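Local coordinates for ATP-dependent 6-phosphofructokinase isozyme 2 (Escherichia coli, PDB 3N1C), which catalyses the ATP-dependent phosphorylation of D-fructose 6-phosphate to fructose 1,6-bisphosphate, the first committing step of glycolysis, working as a homodimer that needs magnesium, at residues A[4-9]-A[42-47]; A[11-16]-A[33-38]; A[90-95]-A[105-110]. One frame throughout, in Å; residues are numbered along the deposited sequence.

From the N terminus, strand 4-7 of the central parallel sheet leads almost directly into strand 12-19, the first strand of a small mixed sheet beside it. Contact 2 closes an inner loop, pairing 11-16 with the returning 33-38; the chain then enters helix 40-50, and contact 1 lays that helix on strand 4-7, so contact 2 falls within the larger loop of contact 1. Contact 3 comes later, in series with both, as the hairpin of 91-97 and 103-107. Strands 12-19 and 91-97 are neighbours, which joins contacts 2 and 3 side by side through Ser15 with Asn92 and His94. All three contacts reach the same bound fructose 6-phosphate.

Contact 1: residues A[4-9]-A[42-47]; sequences IYTLTL and INVARA. With F6P (6-O-phosphono-beta-D-fructofuranose), chain E.
The packing of helix 40-50 on strand 4-7 of the central parallel sheet brings Thr6 and Thr8 against Ile42, Val44 and Ala45. The short segments run roughly antiparallel, their axes 7.8 Å apart at 152°. Thr6 CG2 does the apolar work: it sits 3.9 Å from Val44 CG1 and 4.1 Å from Ala45 CB. With OG1 between the backbone N and the carbonyl carbon (chi1 77°), the methyl lies on the helix, and OG1 makes a weak hydrogen bond with Gly41 O. Thr8 OG1 comes within 2.9 Å of Ile42 N in the first turn, while the isoleucine side chain crosses Thr8 at about a right angle and puts CG1 3.7 Å from Thr8 OG1.

Asn43, on the same turn, serves the substrate. Its ND2 donates to F6P O3 at 3.0 Å and also bonds Asp256, the probable catalytic residue. Arg46 NH1 donates to Asn43 OD1, which lies in the guanidinium plane, and so helps to fix the rotation of the amide; Glu76 holds Arg46 in turn through a salt bridge. A helix that begins within the glycines 39 to 41 and presents an asparagine to the sugar is characteristic of the ribokinase-like PfkB kinases.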
loop_
_atom_site.group_PDB
_atom_site.type_symbol
_atom_site.label_atom_id
_atom_site.label_comp_id
_atom_site.label_asym_id
_atom_site.label_seq_id
_atom_site.Cartn_x
_atom_site.Cartn_y
_atom_site.Cartn_z
ATOM N N ILE A 4 -43.756 -2.456 -4.218
ATOM C CA ILE A 4 -42.341 -2.642 -4.511
ATOM C C ILE A 4 -41.836 -3.960 -3.929
ATOM O O ILE A 4 -42.120 -4.300 -2.777
ATOM C CB ILE A 4 -41.498 -1.467 -3.971
ATOM C CG1 ILE A 4 -42.035 -0.134 -4.511
ATOM C CG2 ILE A 4 -40.022 -1.649 -4.330
ATOM C CD1 ILE A 4 -41.339 1.074 -3.925
ATOM N N TYR A 5 -41.106 -4.708 -4.748
ATOM C CA TYR A 5 -40.444 -5.928 -4.308
ATOM C C TYR A 5 -38.993 -5.855 -4.753
ATOM O O TYR A 5 -38.671 -5.152 -5.715
ATOM C CB TYR A 5 -41.093 -7.153 -4.944
ATOM C CG TYR A 5 -42.558 -7.324 -4.609
ATOM C CD1 TYR A 5 -43.535 -6.600 -5.281
ATOM C CD2 TYR A 5 -42.963 -8.213 -3.622
ATOM C CE1 TYR A 5 -44.876 -6.755 -4.979
ATOM C CE2 TYR A 5 -44.300 -8.379 -3.316
ATOM C CZ TYR A 5 -45.252 -7.644 -3.996
ATOM O OH TYR A 5 -46.583 -7.804 -3.694
ATOM N N THR A 6 -38.119 -6.564 -4.045
ATOM C CA THR A 6 -36.735 -6.716 -4.480
ATOM C C THR A 6 -36.386 -8.195 -4.500
ATOM O O THR A 6 -37.036 -9.005 -3.836
ATOM C CB THR A 6 -35.727 -5.980 -3.582
ATOM O OG1 THR A 6 -35.519 -6.716 -2.370
ATOM C CG2 THR A 6 -36.198 -4.555 -3.257
ATOM N N LEU A 7 -35.363 -8.539 -5.271
ATOM C CA LEU A 7 -34.895 -9.914 -5.371
ATOM C C LEU A 7 -33.389 -9.942 -5.179
ATOM O O LEU A 7 -32.663 -9.202 -5.839
ATOM C CB LEU A 7 -35.251 -10.505 -6.737
ATOM C CG LEU A 7 -34.747 -11.928 -6.991
ATOM C CD1 LEU A 7 -35.440 -12.912 -6.056
ATOM C CD2 LEU A 7 -34.966 -12.321 -8.446
ATOM N N THR A 8 -32.929 -10.786 -4.261
ATOM C CA THR A 8 -31.505 -10.939 -4.000
ATOM C C THR A 8 -31.136 -12.408 -4.116
ATOM O O THR A 8 -31.351 -13.181 -3.182
ATOM C CB THR A 8 -31.138 -10.454 -2.586
ATOM O OG1 THR A 8 -31.683 -9.148 -2.371
ATOM C CG2 THR A 8 -29.627 -10.413 -2.410
ATOM N N LEU A 9 -30.592 -12.794 -5.264
ATOM C CA LEU A 9 -30.239 -14.187 -5.497
ATOM C C LEU A 9 -29.020 -14.598 -4.676
ATOM O O LEU A 9 -28.817 -15.782 -4.422
ATOM C CB LEU A 9 -30.016 -14.450 -6.987
ATOM C CG LEU A 9 -31.301 -14.381 -7.817
ATOM C CD1 LEU A 9 -31.006 -14.464 -9.308
ATOM C CD2 LEU A 9 -32.261 -15.484 -7.393
ATOM N N ILE A 42 -31.679 -6.661 -0.851
ATOM C CA ILE A 42 -31.994 -6.522 0.567
ATOM C C ILE A 42 -31.683 -5.115 1.061
ATOM O O ILE A 42 -32.501 -4.493 1.743
ATOM C CB ILE A 42 -31.250 -7.591 1.396
ATOM C CG1 ILE A 42 -32.016 -8.921 1.318
ATOM C CG2 ILE A 42 -31.066 -7.148 2.842
ATOM C CD1 ILE A 42 -31.154 -10.136 1.586
ATOM N N ASN A 43 -30.507 -4.604 0.705
ATOM C CA ASN A 43 -30.151 -3.230 1.057
ATOM C C ASN A 43 -31.082 -2.216 0.395
ATOM O O ASN A 43 -31.406 -1.181 0.974
ATOM C CB ASN A 43 -28.688 -2.943 0.702
ATOM C CG ASN A 43 -27.723 -3.682 1.612
ATOM O OD1 ASN A 43 -27.981 -3.834 2.805
ATOM N ND2 ASN A 43 -26.614 -4.153 1.051
ATOM N N VAL A 44 -31.521 -2.524 -0.818
ATOM C CA VAL A 44 -32.481 -1.669 -1.510
ATOM C C VAL A 44 -33.798 -1.584 -0.734
ATOM O O VAL A 44 -34.370 -0.510 -0.574
ATOM C CB VAL A 44 -32.739 -2.172 -2.940
ATOM C CG1 VAL A 44 -33.885 -1.399 -3.578
ATOM C CG2 VAL A 44 -31.462 -2.055 -3.783
ATOM N N ALA A 45 -34.277 -2.723 -0.253
ATOM C CA ALA A 45 -35.502 -2.746 0.530
ATOM C C ALA A 45 -35.320 -2.005 1.853
ATOM O O ALA A 45 -36.248 -1.349 2.336
ATOM C CB ALA A 45 -35.947 -4.175 0.775
ATOM N N ARG A 46 -34.127 -2.117 2.433
ATOM C CA ARG A 46 -33.813 -1.444 3.694
ATOM C C ARG A 46 -33.791 0.072 3.518
ATOM O O ARG A 46 -34.315 0.809 4.354
ATOM C CB ARG A 46 -32.470 -1.925 4.251
ATOM C CG ARG A 46 -32.424 -3.393 4.671
ATOM C CD ARG A 46 -30.990 -3.789 5.053
ATOM N NE ARG A 46 -30.565 -3.176 6.309
ATOM C CZ ARG A 46 -29.326 -2.760 6.562
ATOM N NH1 ARG A 46 -28.376 -2.869 5.640
ATOM N NH2 ARG A 46 -29.038 -2.224 7.739
ATOM N N ALA A 47 -33.186 0.537 2.425
ATOM C CA ALA A 47 -33.141 1.968 2.140
ATOM C C ALA A 47 -34.553 2.484 1.916
ATOM O O ALA A 47 -34.921 3.552 2.403
ATOM C CB ALA A 47 -32.284 2.243 0.915
HETATM O O1 F6P E . -23.823 -3.389 -1.887
HETATM C C1 F6P E . -23.504 -3.713 -0.569
HETATM C C2 F6P E . -23.964 -5.178 -0.289
HETATM O O2 F6P E . -24.782 -5.918 -1.223
HETATM C C3 F6P E . -23.480 -5.890 0.982
HETATM O O3 F6P E . -24.302 -5.825 2.107
HETATM C C4 F6P E . -22.610 -7.051 0.667
HETATM O O4 F6P E . -21.970 -7.875 1.604
HETATM C C5 F6P E . -22.121 -6.816 -0.741
HETATM O O5 F6P E . -22.798 -5.575 -1.146
HETATM C C6 F6P E . -22.458 -7.983 -1.684
HETATM O O6 F6P E . -21.897 -7.698 -2.941
HETATM P P F6P E . -22.275 -8.573 -4.293
HETATM O O1P F6P E . -23.898 -8.524 -4.595
HETATM O O2P F6P E . -21.838 -10.148 -4.112
HETATM O O3P F6P E . -21.586 -7.986 -5.436
#

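Contact 2: residues A[11-16]-A[33-38]; sequences PSLDSA and PVFEPG. With F6P (6-O-phosphono-beta-D-fructofuranose), chain E.
Asp14 and Gly38 meet at the sugar's O3, Asp14 OD2 3.6 Å from Gly38 CA. Both carboxylate oxygens take hydroxyls of the substrate: F6P O4 donates to Asp14 OD1 at 2.6 Å, and F6P O3 to Asp14 OD2 at 2.4 Å, unusually short and of doubtful exact length. Gly38 CA also touches F6P O3, and a CB at this position would run into Asp14 OD1 and Ser12 O.

Ser12 lies beside the sugar too, its OG 3.5 Å from F6P O4, and also steadies Asp14. This OG, anti to the backbone N (chi1 169°), donates to Asp14 OD1 at 2.7 Å, nearly along the C-O axis, so that OD1 holds two hydroxyls. Replacing Ser12 with an alanine would probably leave Asp14 OD1 without this donor and set the carboxylate freer to turn away from the two sugar hydroxyls.

Beyond these, the backbones pair as antiparallel strands. Asp14 and Glu36 exchange both bonds of a hydrogen-bonded pair, as do Ala16 and Val34; where strand 12-19 begins and strand 34-38 ends, Ser12 N donates to Gly38 O from above the carbonyl plane. Glu36 OE2 stays 4.3 Å from Asp14 OD2, a like charge, and bonds Thr292. On the face of Leu13 and Ser15, the Phe35 ring lies obliquely, with CD2 4.0 Å from Leu13 CG and CE2 3.8 Å from Ser15 CB.

Strand 34-38 edges the mixed sheet within this chain; 12-19 separates it from 91-97. Leu13, Pro11 and Pro37 pack on helix 63-75, the prolines also on Ile42 of helix 40-50, while Pro33 reaches Met108 of the second subunit.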
loop_
_atom_site.group_PDB
_atom_site.type_symbol
_atom_site.label_atom_id
_atom_site.label_comp_id
_atom_site.label_asym_id
_atom_site.label_seq_id
_atom_site.Cartn_x
_atom_site.Cartn_y
_atom_site.Cartn_z
ATOM N N PRO A 11 -27.892 -13.314 -1.159
ATOM C CA PRO A 11 -27.913 -12.497 0.057
ATOM C C PRO A 11 -26.608 -12.661 0.820
ATOM O O PRO A 11 -25.810 -13.529 0.487
ATOM C CB PRO A 11 -29.063 -13.104 0.875
ATOM C CG PRO A 11 -29.826 -13.964 -0.078
ATOM C CD PRO A 11 -28.823 -14.448 -1.076
ATOM N N SER A 12 -26.396 -11.833 1.834
ATOM C CA SER A 12 -25.206 -11.940 2.657
ATOM C C SER A 12 -25.544 -11.583 4.088
ATOM O O SER A 12 -26.312 -10.650 4.338
ATOM C CB SER A 12 -24.110 -11.002 2.146
ATOM O OG SER A 12 -23.047 -10.906 3.078
ATOM N N LEU A 13 -24.985 -12.340 5.024
ATOM C CA LEU A 13 -24.935 -11.913 6.412
ATOM C C LEU A 13 -23.641 -11.120 6.565
ATOM O O LEU A 13 -22.553 -11.693 6.575
ATOM C CB LEU A 13 -24.925 -13.123 7.347
ATOM C CG LEU A 13 -24.743 -12.824 8.839
ATOM C CD1 LEU A 13 -25.959 -12.090 9.399
ATOM C CD2 LEU A 13 -24.494 -14.114 9.617
ATOM N N ASP A 14 -23.760 -9.800 6.657
ATOM C CA ASP A 14 -22.593 -8.929 6.717
ATOM C C ASP A 14 -22.027 -8.843 8.137
ATOM O O ASP A 14 -22.695 -8.355 9.044
ATOM C CB ASP A 14 -22.963 -7.509 6.255
ATOM C CG ASP A 14 -23.135 -7.394 4.754
ATOM O OD1 ASP A 14 -22.905 -8.381 4.024
ATOM O OD2 ASP A 14 -23.511 -6.293 4.303
ATOM N N SER A 15 -20.795 -9.300 8.326
ATOM C CA SER A 15 -20.121 -9.134 9.610
ATOM C C SER A 15 -19.175 -7.937 9.529
ATOM O O SER A 15 -18.559 -7.691 8.489
ATOM C CB SER A 15 -19.362 -10.406 9.996
ATOM O OG SER A 15 -18.382 -10.717 9.021
ATOM N N ALA A 16 -19.085 -7.181 10.619
ATOM C CA ALA A 16 -18.206 -6.015 10.684
ATOM C C ALA A 16 -17.355 -6.057 11.949
ATOM O O ALA A 16 -17.843 -6.413 13.024
ATOM C CB ALA A 16 -19.020 -4.735 10.637
ATOM N N PRO A 33 -17.363 -9.601 16.023
ATOM C CA PRO A 33 -18.099 -9.059 14.875
ATOM C C PRO A 33 -19.482 -8.531 15.240
ATOM O O PRO A 33 -20.152 -9.086 16.110
ATOM C CB PRO A 33 -18.236 -10.277 13.948
ATOM C CG PRO A 33 -18.055 -11.458 14.859
ATOM C CD PRO A 33 -16.982 -11.002 15.794
ATOM N N VAL A 34 -19.882 -7.450 14.579
ATOM C CA VAL A 34 -21.254 -6.970 14.611
ATOM C C VAL A 34 -21.869 -7.359 13.272
ATOM O O VAL A 34 -21.152 -7.510 12.287
ATOM C CB VAL A 34 -21.315 -5.439 14.794
ATOM C CG1 VAL A 34 -22.687 -4.909 14.421
ATOM C CG2 VAL A 34 -20.966 -5.062 16.227
ATOM N N PHE A 35 -23.184 -7.536 13.235
ATOM C CA PHE A 35 -23.831 -8.079 12.045
ATOM C C PHE A 35 -24.924 -7.168 11.506
ATOM O O PHE A 35 -25.564 -6.451 12.267
ATOM C CB PHE A 35 -24.439 -9.440 12.359
ATOM C CG PHE A 35 -23.439 -10.474 12.781
ATOM C CD1 PHE A 35 -23.212 -10.726 14.123
ATOM C CD2 PHE A 35 -22.739 -11.207 11.837
ATOM C CE1 PHE A 35 -22.297 -11.690 14.514
ATOM C CE2 PHE A 35 -21.822 -12.166 12.223
ATOM C CZ PHE A 35 -21.604 -12.409 13.559
ATOM N N GLU A 36 -25.135 -7.211 10.191
ATOM C CA GLU A 36 -26.266 -6.532 9.571
ATOM C C GLU A 36 -26.698 -7.261 8.293
ATOM O O GLU A 36 -25.924 -8.027 7.722
ATOM C CB GLU A 36 -25.929 -5.071 9.282
ATOM C CG GLU A 36 -24.986 -4.862 8.117
ATOM C CD GLU A 36 -24.527 -3.420 8.003
ATOM O OE1 GLU A 36 -24.428 -2.748 9.047
ATOM O OE2 GLU A 36 -24.264 -2.959 6.872
ATOM N N PRO A 37 -27.948 -7.044 7.854
ATOM C CA PRO A 37 -28.442 -7.713 6.644
ATOM C C PRO A 37 -27.660 -7.223 5.441
ATOM O O PRO A 37 -27.259 -6.059 5.429
ATOM C CB PRO A 37 -29.899 -7.238 6.549
ATOM C CG PRO A 37 -30.243 -6.745 7.908
ATOM C CD PRO A 37 -28.975 -6.192 8.471
ATOM N N GLY A 38 -27.442 -8.085 4.451
ATOM C CA GLY A 38 -26.647 -7.710 3.296
ATOM C C GLY A 38 -27.101 -8.332 1.990
ATOM O O GLY A 38 -27.887 -9.281 1.975
HETATM O O1 F6P E . -23.823 -3.389 -1.887
HETATM C C1 F6P E . -23.504 -3.713 -0.569
HETATM C C2 F6P E . -23.964 -5.178 -0.289
HETATM O O2 F6P E . -24.782 -5.918 -1.223
HETATM C C3 F6P E . -23.480 -5.890 0.982
HETATM O O3 F6P E . -24.302 -5.825 2.107
HETATM C C4 F6P E . -22.610 -7.051 0.667
HETATM O O4 F6P E . -21.970 -7.875 1.604
HETATM C C5 F6P E . -22.121 -6.816 -0.741
HETATM O O5 F6P E . -22.798 -5.575 -1.146
HETATM C C6 F6P E . -22.458 -7.983 -1.684
HETATM O O6 F6P E . -21.897 -7.698 -2.941
HETATM P P F6P E . -22.275 -8.573 -4.293
HETATM O O1P F6P E . -23.898 -8.524 -4.595
HETATM O O2P F6P E . -21.838 -10.148 -4.112
HETATM O O3P F6P E . -21.586 -7.986 -5.436
#

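Contact 3: residues A[90-95]-A[105-110]; sequences RQNLHV and RFVMPG. With F6P (6-O-phosphono-beta-D-fructofuranose), chain E.
Arg90 and Asn92 reach across to Met108 and at the same time hold the substrate. The hydrogen bonds of the Arg90 guanidinium come first: NH1 donates to the backbone Met108 O at 2.9 Å and to F6P O2P at 2.7 Å, and NH2 to that same phosphate oxygen, which sits at the edge of the guanidinium. The chain, extended from CG to NE, runs past Pro109 O and Gly110. NE and NH2 also bond the carbonyls of Pro11 and Ala10, so the group is gripped on several sides and fixed in rotation.

The amide of Asn92 is used at both ends. Met108 N gives a fairly straight bond to OD1 (2.7 Å, 163°), though the donor lies well above the carbonyl plane, and ND2 donates to F6P O4 at 2.8 Å. This ND2 also rests 3.5 Å above the plane of the Arg90 guanidinium, toward its rim. In the backbone, Leu93 and Phe106 form a hydrogen-bonded antiparallel pair, with Phe106 N 2.8 Å from Leu93 O.

Apolar contacts gather on Phe106: Val95 CG2 at the ring edge, 4.0 Å from Phe106 CE1, and Leu93 CB against Phe106 CB.

In the sheet, strand 91-97 of this hairpin lies beside 12-19. Residues 105 to 107 pair in parallel with a strand of the second subunit, carrying the sheet across the dimer interface, where Phe106 meets Phe106 of that subunit and Arg105 NH1 donates to the main-chain oxygen of its Glu25.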
loop_
_atom_site.group_PDB
_atom_site.type_symbol
_atom_site.label_atom_id
_atom_site.label_comp_id
_atom_site.label_asym_id
_atom_site.label_seq_id
_atom_site.Cartn_x
_atom_site.Cartn_y
_atom_site.Cartn_z
ATOM N N ARG A 90 -23.902 -16.878 2.721
ATOM C CA ARG A 90 -22.535 -16.377 2.835
ATOM C C ARG A 90 -22.406 -15.313 3.925
ATOM O O ARG A 90 -23.371 -14.610 4.260
ATOM C CB ARG A 90 -22.062 -15.795 1.505
ATOM C CG ARG A 90 -22.759 -14.493 1.144
ATOM C CD ARG A 90 -22.185 -13.863 -0.103
ATOM N NE ARG A 90 -23.117 -12.905 -0.693
ATOM C CZ ARG A 90 -22.781 -11.983 -1.594
ATOM N NH1 ARG A 90 -21.525 -11.884 -2.007
ATOM N NH2 ARG A 90 -23.702 -11.153 -2.081
ATOM N N GLN A 91 -21.197 -15.191 4.459
ATOM C CA GLN A 91 -20.891 -14.193 5.472
ATOM C C GLN A 91 -19.705 -13.361 5.008
ATOM O O GLN A 91 -18.571 -13.847 4.949
ATOM C CB GLN A 91 -20.596 -14.861 6.824
ATOM C CG GLN A 91 -20.177 -13.896 7.934
ATOM C CD GLN A 91 -20.148 -14.549 9.311
ATOM O OE1 GLN A 91 -21.004 -15.373 9.643
ATOM N NE2 GLN A 91 -19.169 -14.167 10.125
ATOM N N ASN A 92 -19.975 -12.109 4.657
ATOM C CA ASN A 92 -18.927 -11.203 4.209
ATOM C C ASN A 92 -18.299 -10.465 5.385
ATOM O O ASN A 92 -18.915 -10.329 6.440
ATOM C CB ASN A 92 -19.479 -10.233 3.164
ATOM C CG ASN A 92 -19.861 -10.937 1.871
ATOM O OD1 ASN A 92 -19.430 -12.063 1.623
ATOM N ND2 ASN A 92 -20.661 -10.273 1.034
ATOM N N LEU A 93 -17.067 -10.002 5.213
ATOM C CA LEU A 93 -16.366 -9.352 6.309
ATOM C C LEU A 93 -16.015 -7.911 5.986
ATOM O O LEU A 93 -15.372 -7.629 4.976
ATOM C CB LEU A 93 -15.101 -10.128 6.687
ATOM C CG LEU A 93 -14.331 -9.531 7.869
ATOM C CD1 LEU A 93 -15.198 -9.492 9.120
ATOM C CD2 LEU A 93 -13.048 -10.299 8.128
ATOM N N HIS A 94 -16.449 -7.004 6.854
ATOM C CA HIS A 94 -16.107 -5.593 6.744
ATOM C C HIS A 94 -15.133 -5.246 7.854
ATOM O O HIS A 94 -15.438 -5.442 9.029
ATOM C CB HIS A 94 -17.369 -4.734 6.883
ATOM C CG HIS A 94 -17.091 -3.266 6.989
ATOM N ND1 HIS A 94 -17.255 -2.402 5.929
ATOM C CD2 HIS A 94 -16.646 -2.518 8.025
ATOM C CE1 HIS A 94 -16.929 -1.178 6.311
ATOM N NE2 HIS A 94 -16.554 -1.221 7.574
ATOM N N VAL A 95 -13.961 -4.730 7.493
ATOM C CA VAL A 95 -12.949 -4.414 8.491
ATOM C C VAL A 95 -12.600 -2.927 8.533
ATOM O O VAL A 95 -12.180 -2.345 7.530
ATOM C CB VAL A 95 -11.662 -5.228 8.253
ATOM C CG1 VAL A 95 -10.681 -5.006 9.388
ATOM C CG2 VAL A 95 -11.994 -6.713 8.105
ATOM N N ARG A 105 -13.334 -4.490 2.559
ATOM C CA ARG A 105 -14.556 -5.246 2.324
ATOM C C ARG A 105 -14.278 -6.556 1.601
ATOM O O ARG A 105 -13.945 -6.568 0.417
ATOM C CB ARG A 105 -15.547 -4.393 1.529
ATOM C CG ARG A 105 -15.846 -3.063 2.204
ATOM C CD ARG A 105 -16.482 -2.091 1.239
ATOM N NE ARG A 105 -17.828 -2.501 0.870
ATOM C CZ ARG A 105 -18.430 -2.126 -0.252
ATOM N NH1 ARG A 105 -17.793 -1.340 -1.112
ATOM N NH2 ARG A 105 -19.661 -2.541 -0.517
ATOM N N PHE A 106 -14.429 -7.659 2.326
ATOM C CA PHE A 106 -14.176 -8.979 1.770
ATOM C C PHE A 106 -15.484 -9.673 1.409
ATOM O O PHE A 106 -16.281 -10.046 2.273
ATOM C CB PHE A 106 -13.322 -9.803 2.733
ATOM C CG PHE A 106 -12.005 -9.154 3.057
ATOM C CD1 PHE A 106 -11.839 -8.433 4.227
ATOM C CD2 PHE A 106 -10.943 -9.238 2.169
ATOM C CE1 PHE A 106 -10.635 -7.824 4.510
ATOM C CE2 PHE A 106 -9.742 -8.629 2.445
ATOM C CZ PHE A 106 -9.585 -7.926 3.619
ATOM N N VAL A 107 -15.694 -9.827 0.111
ATOM C CA VAL A 107 -16.971 -10.263 -0.418
ATOM C C VAL A 107 -16.847 -11.668 -0.995
ATOM O O VAL A 107 -16.243 -11.859 -2.050
ATOM C CB VAL A 107 -17.437 -9.284 -1.514
ATOM C CG1 VAL A 107 -18.755 -9.732 -2.121
ATOM C CG2 VAL A 107 -17.527 -7.860 -0.947
ATOM N N MET A 108 -17.535 -12.560 -0.241
ATOM C CA MET A 108 -17.420 -13.981 -0.553
ATOM C C MET A 108 -18.343 -14.347 -1.718
ATOM O O MET A 108 -19.209 -13.559 -2.106
ATOM C CB MET A 108 -17.788 -14.838 0.668
ATOM C CG MET A 108 -16.878 -14.697 1.874
ATOM S SD MET A 108 -15.173 -15.215 1.588
ATOM C CE MET A 108 -14.372 -13.633 1.421
ATOM N N PRO A 109 -18.361 -15.480 -2.432
ATOM C CA PRO A 109 -19.395 -15.842 -3.406
ATOM C C PRO A 109 -20.723 -16.125 -2.711
ATOM O O PRO A 109 -20.724 -16.627 -1.590
ATOM C CB PRO A 109 -18.858 -17.146 -4.022
ATOM C CG PRO A 109 -17.431 -17.257 -3.585
ATOM C CD PRO A 109 -17.340 -16.536 -2.291
ATOM N N GLY A 110 -21.839 -15.820 -3.367
ATOM C CA GLY A 110 -23.143 -16.166 -2.823
ATOM C C GLY A 110 -23.303 -17.670 -2.676
ATOM O O GLY A 110 -22.716 -18.440 -3.435
HETATM O O1 F6P E . -23.823 -3.389 -1.887
HETATM C C1 F6P E . -23.504 -3.713 -0.569
HETATM C C2 F6P E . -23.964 -5.178 -0.289
HETATM O O2 F6P E . -24.782 -5.918 -1.223
HETATM C C3 F6P E . -23.480 -5.890 0.982
HETATM O O3 F6P E . -24.302 -5.825 2.107
HETATM C C4 F6P E . -22.610 -7.051 0.667
HETATM O O4 F6P E . -21.970 -7.875 1.604
HETATM C C5 F6P E . -22.121 -6.816 -0.741
HETATM O O5 F6P E . -22.798 -5.575 -1.146
HETATM C C6 F6P E . -22.458 -7.983 -1.684
HETATM O O6 F6P E . -21.897 -7.698 -2.941
HETATM P P F6P E . -22.275 -8.573 -4.293
HETATM O O1P F6P E . -23.898 -8.524 -4.595
HETATM O O2P F6P E . -21.838 -10.148 -4.112
HETATM O O3P F6P E . -21.586 -7.986 -5.436
#